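Local coordinates for protein UDP-N-acetylglucosamine 3-dehydrogenase (Acidithiobacillus ferrooxidans, PDB 7BVJ) that catalyses the NAD(+)-dependent oxidation of the glucosamine 3-position of UDP-N-acetylglucosamine to a ketone, a step in making the diamino sugar of some lipid A, at residues L168-T173 with M199-G204; A59-V64 with A83-L88; T189-M194 with A306-L311; P218-R223 with D234-T239; Q127-A132 with L240-R245. All blocks are in the same frame, centred on the assembly; numbering follows the deposited sequence. Where two conformers were deposited one is given.

Contact 1 (L168-T173 with M199-G204)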
# COMPACT_ATOMS: atom_id res chain seq x y z
N LEU A 168 -2.02 7.75 -0.66
CA LEU A 168 -1.76 8.78 0.33
C LEU A 168 -2.51 10.06 -0.01
O LEU A 168 -3.09 10.71 0.86
CB LEU A 168 -0.26 9.07 0.41
CG LEU A 168 0.57 7.98 1.09
CD1 LEU A 168 2.08 8.27 1.02
CD2 LEU A 168 0.09 7.78 2.55
N THR A 169 -2.50 10.44 -1.29
CA THR A 169 -3.24 11.59 -1.76
C THR A 169 -4.72 11.47 -1.42
O THR A 169 -5.32 12.39 -0.83
CB THR A 169 -3.05 11.70 -3.27
OG1 THR A 169 -1.68 12.02 -3.58
CG2 THR A 169 -4.01 12.74 -3.83
N LEU A 170 -5.33 10.35 -1.82
CA LEU A 170 -6.76 10.21 -1.57
C LEU A 170 -7.06 10.22 -0.07
O LEU A 170 -8.10 10.74 0.34
CB LEU A 170 -7.30 8.93 -2.22
CG LEU A 170 -7.31 8.94 -3.75
CD1 LEU A 170 -7.55 7.54 -4.30
CD2 LEU A 170 -8.34 9.90 -4.33
N LEU A 171 -6.15 9.70 0.75
CA LEU A 171 -6.41 9.61 2.19
C LEU A 171 -6.24 10.96 2.87
O LEU A 171 -7.11 11.39 3.63
CB LEU A 171 -5.48 8.58 2.83
CG LEU A 171 -5.66 8.35 4.33
CD1 LEU A 171 -6.90 7.54 4.56
CD2 LEU A 171 -4.44 7.66 4.90
N LEU A 172 -5.13 11.64 2.61
CA LEU A 172 -4.90 12.94 3.23
C LEU A 172 -5.93 13.96 2.79
O LEU A 172 -6.30 14.83 3.59
CB LEU A 172 -3.50 13.44 2.89
CG LEU A 172 -2.41 12.50 3.39
CD1 LEU A 172 -1.04 13.07 3.08
CD2 LEU A 172 -2.57 12.24 4.88
N THR A 173 -6.42 13.88 1.55
CA THR A 173 -7.41 14.85 1.11
C THR A 173 -8.85 14.45 1.42
O THR A 173 -9.69 15.32 1.65
CB THR A 173 -7.28 15.11 -0.39
OG1 THR A 173 -7.39 13.85 -1.09
CG2 THR A 173 -5.94 15.80 -0.71
N MET A 199 -2.96 15.15 -11.10
CA MET A 199 -4.30 14.76 -10.70
C MET A 199 -4.96 15.94 -10.00
O MET A 199 -4.39 16.50 -9.07
CB MET A 199 -4.26 13.54 -9.77
CG MET A 199 -5.61 12.96 -9.38
SD MET A 199 -5.55 11.36 -8.48
CE MET A 199 -5.81 10.17 -9.79
N THR A 200 -6.15 16.31 -10.45
CA THR A 200 -6.95 17.33 -9.80
C THR A 200 -8.15 16.65 -9.14
O THR A 200 -8.92 15.94 -9.81
CB THR A 200 -7.40 18.39 -10.80
OG1 THR A 200 -6.29 18.73 -11.63
CG2 THR A 200 -7.88 19.64 -10.09
N LEU A 201 -8.29 16.85 -7.83
CA LEU A 201 -9.36 16.28 -7.02
C LEU A 201 -10.52 17.27 -6.90
O LEU A 201 -10.41 18.44 -7.27
CB LEU A 201 -8.86 15.90 -5.63
CG LEU A 201 -7.63 14.99 -5.58
CD1 LEU A 201 -7.31 14.63 -4.15
CD2 LEU A 201 -7.84 13.71 -6.38
N ASN A 202 -11.65 16.78 -6.37
CA ASN A 202 -12.86 17.59 -6.38
C ASN A 202 -12.92 18.63 -5.27
O ASN A 202 -13.89 19.39 -5.23
CB ASN A 202 -14.12 16.69 -6.39
CG ASN A 202 -14.34 15.91 -5.10
OD1 ASN A 202 -13.47 15.82 -4.23
ND2 ASN A 202 -15.54 15.35 -4.97
N ASN A 203 -11.91 18.71 -4.41
CA ASN A 203 -11.77 19.81 -3.47
C ASN A 203 -10.77 20.85 -3.96
O ASN A 203 -10.36 21.71 -3.18
CB ASN A 203 -11.34 19.29 -2.10
CG ASN A 203 -9.92 18.76 -2.11
OD1 ASN A 203 -9.41 18.42 -3.18
ND2 ASN A 203 -9.28 18.69 -0.94
N GLY A 204 -10.32 20.73 -5.22
CA GLY A 204 -9.29 21.57 -5.79
C GLY A 204 -7.85 21.17 -5.52
O GLY A 204 -6.94 21.85 -6.02
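Thr169 meets Leu201 through its methyl: CG2, anti to its own backbone N, comes within 3.8 Å of Leu201 CD1. Its hydroxyl is engaged within the helix, on the backbone oxygen of Asp165. One residue on, Leu170 adds a looser touch, CD2 lying 4.4 Å from Leu201 CD2, so both methyls of that leucine meet the helix. Thr173, on the same side as Thr169 one turn later, meets Leu201 with the two side chains crossing at about a right angle, its OG1 3.2 Å from Leu201 CD1. OG1 sits between the backbone N and carbonyl carbon (chi1 55°), from where it bonds to Thr169 O at 2.5 Å; Thr173 N reaches the same oxygen from the opposite face of its plane, so two donors grip it. An alanine in place of Thr173 would probably cost Thr169 O one of its two donors and open a gap beside Leu201 CD1. Past the strand, a type I turn from Leu201 to Gly204 brings Asn203 ND2 to 4.1 Å from Thr173 CB, while Asn203 OD1 accepts from Thr205 N. This is helix-on-sheet packing in the alpha/beta C-terminal domain of the Gfo/Idh/MocA family: helix 157-173 ends against strand 194-201, segment axes 23° apart.

Contact 2 (A59-V64 with A83-L88)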
# COMPACT_ATOMS: atom_id res chain seq x y z
N ALA A 59 -9.45 -24.22 6.47
CA ALA A 59 -10.17 -24.94 7.53
C ALA A 59 -9.59 -24.70 8.92
O ALA A 59 -10.31 -24.84 9.91
CB ALA A 59 -10.19 -26.45 7.24
N GLU A 60 -8.31 -24.33 9.02
CA GLU A 60 -7.62 -24.22 10.30
C GLU A 60 -7.37 -22.77 10.76
O GLU A 60 -6.62 -22.58 11.72
CB GLU A 60 -6.28 -24.96 10.24
CG GLU A 60 -6.37 -26.46 9.89
CD GLU A 60 -6.38 -27.39 11.10
OE1 GLU A 60 -6.46 -26.90 12.25
OE2 GLU A 60 -6.31 -28.62 10.90
N VAL A 61 -7.94 -21.75 10.10
CA VAL A 61 -7.63 -20.37 10.46
C VAL A 61 -8.88 -19.50 10.48
O VAL A 61 -9.91 -19.82 9.89
CB VAL A 61 -6.63 -19.69 9.50
CG1 VAL A 61 -5.32 -20.43 9.44
CG2 VAL A 61 -7.27 -19.53 8.11
N ASP A 62 -8.73 -18.34 11.13
CA ASP A 62 -9.69 -17.25 11.14
C ASP A 62 -9.32 -16.12 10.19
O ASP A 62 -10.22 -15.49 9.63
CB ASP A 62 -9.83 -16.68 12.57
CG ASP A 62 -10.11 -17.75 13.62
OD1 ASP A 62 -11.20 -18.36 13.56
OD2 ASP A 62 -9.24 -17.99 14.49
N ALA A 63 -8.03 -15.83 10.01
CA ALA A 63 -7.64 -14.78 9.08
C ALA A 63 -6.43 -15.21 8.26
O ALA A 63 -5.60 -16.00 8.71
CB ALA A 63 -7.31 -13.45 9.79
N VAL A 64 -6.33 -14.68 7.05
CA VAL A 64 -5.16 -14.91 6.23
C VAL A 64 -4.66 -13.61 5.62
O VAL A 64 -5.42 -12.65 5.41
CB VAL A 64 -5.42 -15.93 5.10
CG1 VAL A 64 -5.86 -17.27 5.66
CG2 VAL A 64 -6.46 -15.36 4.14
N ALA A 83 -15.11 -19.45 2.75
CA ALA A 83 -14.83 -20.18 3.97
C ALA A 83 -14.97 -19.32 5.23
O ALA A 83 -14.49 -19.73 6.30
CB ALA A 83 -13.42 -20.76 3.91
N GLY A 84 -15.60 -18.15 5.13
CA GLY A 84 -15.79 -17.30 6.30
C GLY A 84 -14.49 -16.85 6.94
O GLY A 84 -14.45 -16.65 8.16
N VAL A 85 -13.43 -16.68 6.15
CA VAL A 85 -12.11 -16.32 6.66
C VAL A 85 -11.83 -14.85 6.30
O VAL A 85 -11.98 -14.45 5.13
CB VAL A 85 -11.03 -17.27 6.09
CG1 VAL A 85 -9.61 -16.75 6.38
CG2 VAL A 85 -11.20 -18.71 6.66
N HIS A 86 -11.45 -14.06 7.29
CA HIS A 86 -11.08 -12.66 7.05
C HIS A 86 -9.79 -12.57 6.23
O HIS A 86 -8.92 -13.46 6.30
CB HIS A 86 -10.90 -11.91 8.37
CG HIS A 86 -12.00 -12.11 9.37
ND1 HIS A 86 -13.17 -11.38 9.37
CD2 HIS A 86 -12.08 -12.94 10.44
CE1 HIS A 86 -13.93 -11.77 10.38
NE2 HIS A 86 -13.29 -12.70 11.05
N CYS A 87 -9.63 -11.48 5.48
CA CYS A 87 -8.56 -11.36 4.49
C CYS A 87 -7.84 -10.02 4.56
O CYS A 87 -8.47 -8.96 4.53
CB CYS A 87 -9.12 -11.53 3.06
SG CYS A 87 -9.73 -13.14 2.72
N LEU A 88 -6.51 -10.08 4.64
CA LEU A 88 -5.64 -8.96 4.33
C LEU A 88 -4.98 -9.26 2.97
O LEU A 88 -4.17 -10.19 2.85
CB LEU A 88 -4.60 -8.75 5.45
CG LEU A 88 -3.35 -7.91 5.17
CD1 LEU A 88 -3.73 -6.50 4.72
CD2 LEU A 88 -2.43 -7.86 6.38
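Val85 carries CG1 anti to its backbone N (chi1 169°), and Val64 carries CG1 anti to its carbonyl carbon (chi1 -60°); the two methyls meet at 3.9 Å, the side chains crossing at about a right angle. The same Val85 CG1 also touches Val61 CG2, at 4.0 Å, so one branch serves both valines. Val85 CG2 rests against the backbone oxygen of Val61. Beside this apolar patch the backbones zip together in parallel. His86 N donates to Asp62 O at 3.0 Å, Val64 N to His86 O, and Leu88 N to Val64 O at 2.9 Å, the last almost straight at 175°. The His86 ring carbon CD2 also lies 3.3 Å from Asp62 O, while its ND1 bonds to Val113 N. Asp62 turns its carboxylate to Arg5 in a salt bridge. Ala63 and His86 share one face of the sheet, where Ile280 of helix 268-282 packs on both; Val64 and Cys87 share the other. Gly84, with positive phi, is the C-prime residue of a Schellman motif ending helix 73-82 just before the second strand. Strand 63-66, that helix and strand 86-90 thus form a beta-alpha-beta crossover of the Rossmann fold, the domain that binds NAD.

Contact 3 (T189-M194 with A306-L311)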
# COMPACT_ATOMS: atom_id res chain seq x y z
N THR A 189 11.33 -1.31 -22.72
CA THR A 189 10.27 -1.98 -23.47
C THR A 189 9.26 -0.96 -23.96
O THR A 189 9.53 0.24 -23.94
CB THR A 189 9.58 -3.05 -22.60
OG1 THR A 189 8.90 -2.41 -21.52
CG2 THR A 189 10.59 -4.03 -22.04
N ASP A 190 8.10 -1.44 -24.42
CA ASP A 190 6.94 -0.59 -24.68
C ASP A 190 6.22 -0.16 -23.41
O ASP A 190 5.36 0.74 -23.48
CB ASP A 190 5.96 -1.34 -25.58
CG ASP A 190 5.59 -2.72 -25.03
OD1 ASP A 190 6.47 -3.41 -24.44
OD2 ASP A 190 4.41 -3.10 -25.18
N LYS A 191 6.50 -0.80 -22.27
CA LYS A 191 5.89 -0.44 -20.99
C LYS A 191 6.64 0.72 -20.37
O LYS A 191 7.87 0.79 -20.46
CB LYS A 191 5.92 -1.62 -20.02
CG LYS A 191 5.11 -2.81 -20.45
CD LYS A 191 3.66 -2.44 -20.60
CE LYS A 191 2.83 -3.64 -21.01
NZ LYS A 191 1.55 -3.21 -21.64
N ALA A 192 5.90 1.59 -19.69
CA ALA A 192 6.51 2.77 -19.08
C ALA A 192 7.60 2.34 -18.10
O ALA A 192 7.39 1.42 -17.30
CB ALA A 192 5.45 3.61 -18.37
N ASP A 193 8.77 2.96 -18.19
CA ASP A 193 9.77 2.83 -17.14
C ASP A 193 9.70 3.98 -16.15
O ASP A 193 10.21 3.85 -15.03
CB ASP A 193 11.19 2.78 -17.72
CG ASP A 193 11.42 1.55 -18.59
OD1 ASP A 193 11.17 0.40 -18.13
OD2 ASP A 193 11.85 1.76 -19.75
N MET A 194 9.13 5.09 -16.56
CA MET A 194 8.86 6.18 -15.63
C MET A 194 7.55 6.82 -16.04
O MET A 194 7.20 6.84 -17.22
CB MET A 194 9.99 7.21 -15.63
CG MET A 194 10.62 7.35 -17.00
SD MET A 194 11.93 8.58 -17.08
CE MET A 194 13.31 7.63 -16.44
N ALA A 306 -4.03 6.75 -18.99
CA ALA A 306 -3.47 7.99 -19.51
C ALA A 306 -2.03 7.79 -19.96
O ALA A 306 -1.60 8.34 -20.98
CB ALA A 306 -3.55 9.09 -18.45
N VAL A 307 -1.25 7.02 -19.19
CA VAL A 307 0.15 6.81 -19.52
C VAL A 307 0.28 6.03 -20.82
O VAL A 307 1.02 6.41 -21.73
CB VAL A 307 0.88 6.08 -18.37
CG1 VAL A 307 2.23 5.60 -18.83
CG2 VAL A 307 1.01 6.98 -17.10
N GLU A 308 -0.46 4.92 -20.92
CA GLU A 308 -0.43 4.14 -22.15
C GLU A 308 -0.95 4.94 -23.34
O GLU A 308 -0.52 4.72 -24.48
CB GLU A 308 -1.21 2.83 -21.97
CG GLU A 308 -0.77 2.05 -20.70
CD GLU A 308 -0.90 0.52 -20.79
OE1 GLU A 308 -1.42 -0.10 -19.82
OE2 GLU A 308 -0.47 -0.05 -21.82
N ALA A 309 -1.86 5.90 -23.11
CA ALA A 309 -2.31 6.74 -24.22
C ALA A 309 -1.20 7.69 -24.67
O ALA A 309 -0.96 7.85 -25.87
CB ALA A 309 -3.57 7.51 -23.83
N PHE A 310 -0.52 8.33 -23.71
CA PHE A 310 0.65 9.15 -24.06
C PHE A 310 1.66 8.35 -24.89
O PHE A 310 2.16 8.83 -25.90
CB PHE A 310 1.32 9.68 -22.80
CG PHE A 310 2.38 10.73 -23.05
CD1 PHE A 310 3.72 10.43 -22.89
CD2 PHE A 310 2.03 12.04 -23.38
CE1 PHE A 310 4.70 11.40 -23.10
CE2 PHE A 310 3.01 13.00 -23.58
CZ PHE A 310 4.34 12.67 -23.45
N LEU A 311 1.97 7.13 -24.45
CA LEU A 311 3.06 6.40 -25.06
C LEU A 311 2.72 5.91 -26.46
O LEU A 311 3.63 5.67 -27.25
CB LEU A 311 3.46 5.21 -24.17
CG LEU A 311 4.34 5.60 -22.98
CD1 LEU A 311 4.33 4.54 -21.90
CD2 LEU A 311 5.74 5.87 -23.45
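Ala192 rests its methyl on two neighbouring side chains of the helix: CB stands 3.8 Å from Val307 CG1 and the same from Leu311 CD1. The two partners are one helical turn apart and so lie on the same side of the helix, toward the loop. Val307 offers CG1 because that branch is anti to its backbone N (chi1 168°). Leu311 spreads further, its CD1 also reaching Ala192 CA at 4.0 Å and lying 4.2 Å from Asp190 O. At the solvent side the contact turns ionic. Lys191 starts away from the helix, but its chain bends at chi2 (-61°) and then runs on extended, and NZ ends 3.8 Å from Glu308 OE2, a long salt bridge that probably adds only a modest attraction. The loop itself is shaped by an ST turn, Thr189 OG1 accepting from Lys191 N at 3.0 Å. After Ala192 the chain passes through a classic beta bulge, where Asp193 and Met194 both face Val185; Asp193 leaves the backbone away from the helix, and its carboxylate is held by a salt bridge to Arg213 and by the backbone amides of Ala187 and Val188. The loop between strands 177-185 and 194-201 leans on the C-terminal part of helix 290-312, whose Ala306 and Val307 also pack on Ala182 of strand 177-185, one of the mixed sheet's two outermost strands.

Contact 4 (P218-R223 with D234-T239). With F8U ((2R,3R)-2,3-bis(oxidanyl)butane-1,4-disulfonic acid), chain F.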
# COMPACT_ATOMS: atom_id res chain seq x y z
N PRO A 218 17.84 4.81 -5.03
CA PRO A 218 16.44 4.93 -4.62
C PRO A 218 16.10 6.33 -4.12
O PRO A 218 16.96 7.07 -3.63
CB PRO A 218 16.31 3.90 -3.49
CG PRO A 218 17.51 3.01 -3.62
CD PRO A 218 18.58 3.85 -4.20
N ALA A 219 14.84 6.70 -4.27
CA ALA A 219 14.34 7.98 -3.77
C ALA A 219 12.85 7.84 -3.49
O ALA A 219 12.09 7.49 -4.39
CB ALA A 219 14.61 9.11 -4.76
N ARG A 220 12.45 8.11 -2.25
CA ARG A 220 11.06 7.98 -1.80
C ARG A 220 10.75 9.23 -0.99
O ARG A 220 11.01 9.25 0.22
CB ARG A 220 10.87 6.71 -0.96
CG ARG A 220 10.49 5.48 -1.73
CD ARG A 220 10.19 4.35 -0.78
NE ARG A 220 10.99 3.17 -1.07
CZ ARG A 220 10.94 2.04 -0.38
NH1 ARG A 220 10.13 1.94 0.68
NH2 ARG A 220 11.71 1.01 -0.73
N ARG A 221 10.22 10.25 -1.66
CA ARG A 221 10.02 11.55 -1.03
C ARG A 221 8.63 12.09 -1.36
O ARG A 221 8.03 11.72 -2.37
CB ARG A 221 11.12 12.52 -1.46
CG ARG A 221 12.51 12.06 -0.99
CD ARG A 221 13.58 13.11 -1.20
NE ARG A 221 13.52 13.73 -2.52
CZ ARG A 221 14.34 13.44 -3.52
NH1 ARG A 221 15.31 12.55 -3.37
NH2 ARG A 221 14.19 14.06 -4.69
N MET A 222 8.12 12.94 -0.46
CA MET A 222 6.85 13.63 -0.67
C MET A 222 6.90 15.00 -0.00
O MET A 222 7.13 15.10 1.21
CB MET A 222 5.66 12.84 -0.12
CG MET A 222 4.30 13.54 -0.37
SD MET A 222 2.88 12.61 0.24
CE MET A 222 2.67 11.44 -1.09
N ARG A 223 6.67 16.04 -0.79
CA ARG A 223 6.44 17.37 -0.26
C ARG A 223 4.94 17.67 -0.29
O ARG A 223 4.23 17.28 -1.23
CB ARG A 223 7.26 18.39 -1.06
CG ARG A 223 8.75 18.25 -0.77
CD ARG A 223 9.64 19.00 -1.76
NE ARG A 223 9.49 18.54 -3.14
CZ ARG A 223 10.05 17.44 -3.65
NH1 ARG A 223 10.82 16.65 -2.91
NH2 ARG A 223 9.83 17.14 -4.91
N ASP A 234 10.98 12.29 3.83
CA ASP A 234 11.87 11.29 3.24
C ASP A 234 11.44 9.95 3.83
O ASP A 234 11.80 9.62 4.97
CB ASP A 234 13.32 11.59 3.56
CG ASP A 234 14.29 10.76 2.73
OD1 ASP A 234 13.98 9.60 2.31
OD2 ASP A 234 15.40 11.28 2.51
N PHE A 235 10.65 9.21 3.06
CA PHE A 235 10.17 7.90 3.47
C PHE A 235 11.32 6.94 3.71
O PHE A 235 11.32 6.18 4.69
CB PHE A 235 9.22 7.34 2.41
CG PHE A 235 7.86 7.98 2.40
CD1 PHE A 235 7.44 8.75 1.32
CD2 PHE A 235 6.99 7.79 3.46
CE1 PHE A 235 6.18 9.34 1.31
CE2 PHE A 235 5.72 8.37 3.46
CZ PHE A 235 5.31 9.15 2.38
N LEU A 236 12.32 6.96 2.83
CA LEU A 236 13.43 6.01 2.93
C LEU A 236 14.22 6.24 4.20
O LEU A 236 14.44 5.31 4.99
CB LEU A 236 14.33 6.14 1.70
CG LEU A 236 14.69 4.85 0.98
CD1 LEU A 236 13.45 3.98 0.80
CD2 LEU A 236 15.32 5.17 -0.36
N ASN A 237 14.65 7.48 4.43
CA ASN A 237 15.46 7.81 5.58
C ASN A 237 14.63 8.10 6.83
O ASN A 237 15.22 8.37 7.88
CB ASN A 237 16.37 8.99 5.24
CG ASN A 237 17.30 8.66 4.08
OD1 ASN A 237 17.56 7.49 3.80
ND2 ASN A 237 17.80 9.68 3.40
N ASN A 238 13.31 8.02 6.72
CA ASN A 238 12.37 8.18 7.84
C ASN A 238 12.52 9.55 8.52
O ASN A 238 12.58 9.64 9.76
CB ASN A 238 12.53 7.03 8.85
CG ASN A 238 11.29 6.84 9.73
OD1 ASN A 238 10.18 6.67 9.23
ND2 ASN A 238 11.49 6.86 11.04
N THR A 239 12.54 10.61 7.71
CA THR A 239 12.63 11.97 8.26
C THR A 239 11.46 12.83 7.82
O THR A 239 10.92 12.67 6.72
CB THR A 239 13.93 12.68 7.84
OG1 THR A 239 13.96 12.84 6.41
CG2 THR A 239 15.16 11.88 8.29
C01 F8U F . 12.64 20.27 -3.87
C02 F8U F . 14.06 20.11 -3.32
C03 F8U F . 14.26 19.68 -1.87
C04 F8U F . 13.11 19.92 -0.90
O06 F8U F . 14.92 19.34 1.20
O07 F8U F . 12.97 20.37 1.80
O08 F8U F . 13.03 18.04 1.01
O09 F8U F . 15.34 20.38 -1.38
O10 F8U F . 14.69 19.11 -4.05
O12 F8U F . 11.87 22.92 -4.43
O13 F8U F . 10.38 21.77 -3.16
O14 F8U F . 12.55 22.27 -2.12
S05 F8U F . 13.49 19.40 0.81
S11 F8U F . 11.86 21.86 -3.39
O HOH W 1 14.59 9.11 -0.35
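Leu236 lays its CD1 over one face of the Arg220 guanidinium, offset toward the rim, with NE the nearest atom at 3.2 Å; the side chains cross at about a right angle. Its other methyl, CD2, presses on Pro218 CB at 3.5 Å. Deeper in, Phe235 CE1 reaches Met222 CB at 3.8 Å, while Arg220 O lies at the ring's edge, near its plane. What positions these groups is the backbone: Phe235 N donates to Arg220 O at 2.9 Å, and Arg221 pairs with Asp234 as a non-hydrogen-bonded antiparallel pair. A water joins the strands as well, accepting from Arg220 N and donating to Asp234 OD1 at 2.8 Å. That same OD1 takes Asn237 N at 3.1 Å from above the carboxylate plane, an Asx motif that fixes the turn, and Asn238 with Thr239, both opposite Asp234, make a G1 bulge. Further out, Phe235 stacks edge-to-face with His123, and Arg221 and Arg223 both bind Glu143, which probably eases the repulsion between two guanidiniums lying edge by edge. Arg223 turns a face to C01 of the bound disulfonic acid, whose O13 comes 3.2 Å from Arg223 CD; Tyr230 and Ser232 complete that site. The whole is antiparallel pairing of strands 219-225 and 229-234 in the C-terminal domain's sheet, running into a bulged beta hairpin turn at one end and lining the disulfonate pocket at the other.

Contact 5 (Q127-A132 with L240-R245)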
# COMPACT_ATOMS: atom_id res chain seq x y z
N GLN A 127 1.55 8.80 9.92
CA GLN A 127 0.78 8.73 11.16
C GLN A 127 0.91 10.04 11.93
O GLN A 127 -0.08 10.56 12.44
CB GLN A 127 1.24 7.55 12.01
CG GLN A 127 0.51 7.39 13.35
CD GLN A 127 0.38 5.93 13.79
OE1 GLN A 127 0.21 5.03 12.96
NE2 GLN A 127 0.48 5.69 15.10
N TYR A 128 2.13 10.58 11.99
CA TYR A 128 2.33 11.85 12.69
C TYR A 128 1.54 12.97 12.03
O TYR A 128 0.93 13.80 12.72
CB TYR A 128 3.81 12.20 12.73
CG TYR A 128 4.08 13.49 13.47
CD1 TYR A 128 4.07 14.71 12.81
CD2 TYR A 128 4.33 13.49 14.84
CE1 TYR A 128 4.31 15.88 13.48
CE2 TYR A 128 4.57 14.66 15.51
CZ TYR A 128 4.55 15.85 14.83
OH TYR A 128 4.80 17.02 15.49
N LEU A 129 1.55 13.03 10.69
CA LEU A 129 0.88 14.13 10.00
C LEU A 129 -0.64 13.99 10.12
O LEU A 129 -1.35 14.99 10.21
CB LEU A 129 1.31 14.18 8.53
CG LEU A 129 2.71 14.72 8.29
CD1 LEU A 129 3.15 14.41 6.89
CD2 LEU A 129 2.73 16.22 8.59
N ARG A 130 -1.14 12.76 10.11
CA ARG A 130 -2.57 12.58 10.35
C ARG A 130 -2.94 13.00 11.77
O ARG A 130 -3.97 13.65 11.97
CB ARG A 130 -2.98 11.12 10.07
CG ARG A 130 -2.91 10.72 8.56
CD ARG A 130 -3.70 9.44 8.27
NE ARG A 130 -5.15 9.66 8.19
CZ ARG A 130 -6.07 8.73 8.44
NH1 ARG A 130 -5.70 7.50 8.77
NH2 ARG A 130 -7.36 9.02 8.34
N GLN A 131 -2.09 12.68 12.76
CA GLN A 131 -2.41 13.07 14.13
C GLN A 131 -2.24 14.57 14.36
O GLN A 131 -2.81 15.09 15.33
CB GLN A 131 -1.55 12.29 15.12
CG GLN A 131 -2.10 10.90 15.41
CD GLN A 131 -3.30 10.91 16.36
OE1 GLN A 131 -4.01 11.92 16.50
NE2 GLN A 131 -3.53 9.78 17.03
N ALA A 132 -1.49 15.27 13.51
CA ALA A 132 -1.39 16.72 13.62
C ALA A 132 -2.65 17.45 13.17
O ALA A 132 -2.80 18.64 13.49
CB ALA A 132 -0.19 17.24 12.84
N LEU A 240 11.08 13.77 8.69
CA LEU A 240 9.96 14.67 8.42
C LEU A 240 10.31 16.09 8.87
O LEU A 240 10.79 16.29 9.99
CB LEU A 240 8.68 14.18 9.12
CG LEU A 240 7.55 15.18 9.37
CD1 LEU A 240 6.94 15.67 8.07
CD2 LEU A 240 6.49 14.54 10.22
N HIS A 241 10.06 17.06 8.00
CA HIS A 241 10.32 18.47 8.30
C HIS A 241 9.08 19.28 7.99
O HIS A 241 8.48 19.12 6.93
CB HIS A 241 11.50 19.01 7.49
CG HIS A 241 12.82 18.55 8.00
ND1 HIS A 241 13.57 19.29 8.89
CD2 HIS A 241 13.51 17.40 7.79
CE1 HIS A 241 14.68 18.63 9.18
NE2 HIS A 241 14.66 17.48 8.54
N ILE A 242 8.70 20.16 8.92
CA ILE A 242 7.50 20.98 8.79
C ILE A 242 7.92 22.44 8.92
O ILE A 242 8.50 22.83 9.93
CB ILE A 242 6.44 20.62 9.83
CG1 ILE A 242 6.09 19.14 9.72
CG2 ILE A 242 5.21 21.49 9.69
CD1 ILE A 242 5.15 18.66 10.82
N TYR A 243 7.62 23.23 7.90
CA TYR A 243 7.93 24.65 7.90
C TYR A 243 6.64 25.43 8.13
O TYR A 243 5.62 25.14 7.49
CB TYR A 243 8.58 25.10 6.58
CG TYR A 243 9.90 24.43 6.21
CD1 TYR A 243 10.36 23.29 6.87
CD2 TYR A 243 10.69 24.94 5.18
CE1 TYR A 243 11.55 22.67 6.52
CE2 TYR A 243 11.90 24.33 4.82
CZ TYR A 243 12.32 23.19 5.50
OH TYR A 243 13.51 22.57 5.18
N HIS A 244 6.71 26.41 9.02
CA HIS A 244 5.58 27.36 9.19
C HIS A 244 6.17 28.77 9.24
O HIS A 244 7.31 28.90 9.61
CB HIS A 244 4.68 27.02 10.38
CG HIS A 244 5.40 26.38 11.50
ND1 HIS A 244 5.12 25.09 11.90
CD2 HIS A 244 6.37 26.84 12.31
CE1 HIS A 244 5.92 24.77 12.89
NE2 HIS A 244 6.69 25.84 13.16
N ARG A 245 5.34 29.77 9.01
CA ARG A 245 5.83 31.16 9.02
C ARG A 245 6.26 31.56 10.44
O ARG A 245 5.44 31.55 11.37
CB ARG A 245 4.76 32.10 8.47
CG ARG A 245 4.25 31.66 7.10
CD ARG A 245 3.32 32.68 6.44
NE ARG A 245 2.05 32.07 6.03
CZ ARG A 245 1.60 32.03 4.78
NH1 ARG A 245 0.43 31.46 4.51
NH2 ARG A 245 2.31 32.56 3.80
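A helix packed on the face of a beta sheet is the element here: helix 124-132 lies over strand 239-245 of the large mixed sheet, their segment axes 32° apart and 11.0 Å at closest approach. Two side chains from each partner make the contact, all of it apolar. Tyr128 holds CG anti to its backbone N (chi1 -178°), on the strand side, and ring atom CD1 comes within 3.5 Å of Leu240 CD2, the two side chains at about a right angle. Ile242 CD1 approaches the same ring at its edge, near the plane, 3.9 Å from CE1. Leu129 fills the other half: its CD1 touches Leu240 CD1 at 4.2 Å and its CD2 meets Ile242 CD1 at 4.1 Å, the side chains of Leu129 and Ile242 running antiparallel where they meet. Leu240 and Ile242, two residues apart, point to the same side of the strand. An alanine in place of Tyr128 would probably open a gap beside Leu240 CD2 and leave Ile242 CD1 without its neighbour at the ring edge. Around the four, Tyr128 also packs on Val261 of strand 256-261, Leu129 on Ala231 and Val233 of strand 229-234, and Phe134 touches both Leu129 and Ile242, so the helix spans three neighbouring strands.

In the fold
Contact 2 stands apart in the NAD-binding Rossmann domain, its centre 33 Å or more from the others; it is buried and rests on parallel backbone pairing. The other four gather round the mixed sheet. Contacts 1 and 5 are buried packing of helices on that sheet, purely apolar in contact 5 and with threonines and an asparagine in contact 1, and they meet where Leu171 and Leu172 touch Arg130. Contact 4, partly buried, is strand pairing that adds a water and a ligand site; Phe235 and Met222 pack on Leu168 of contact 1, and its second segment runs directly into the strand of contact 5. Contact 3 lies at the surface, where a small apolar patch is joined by a long ion pair.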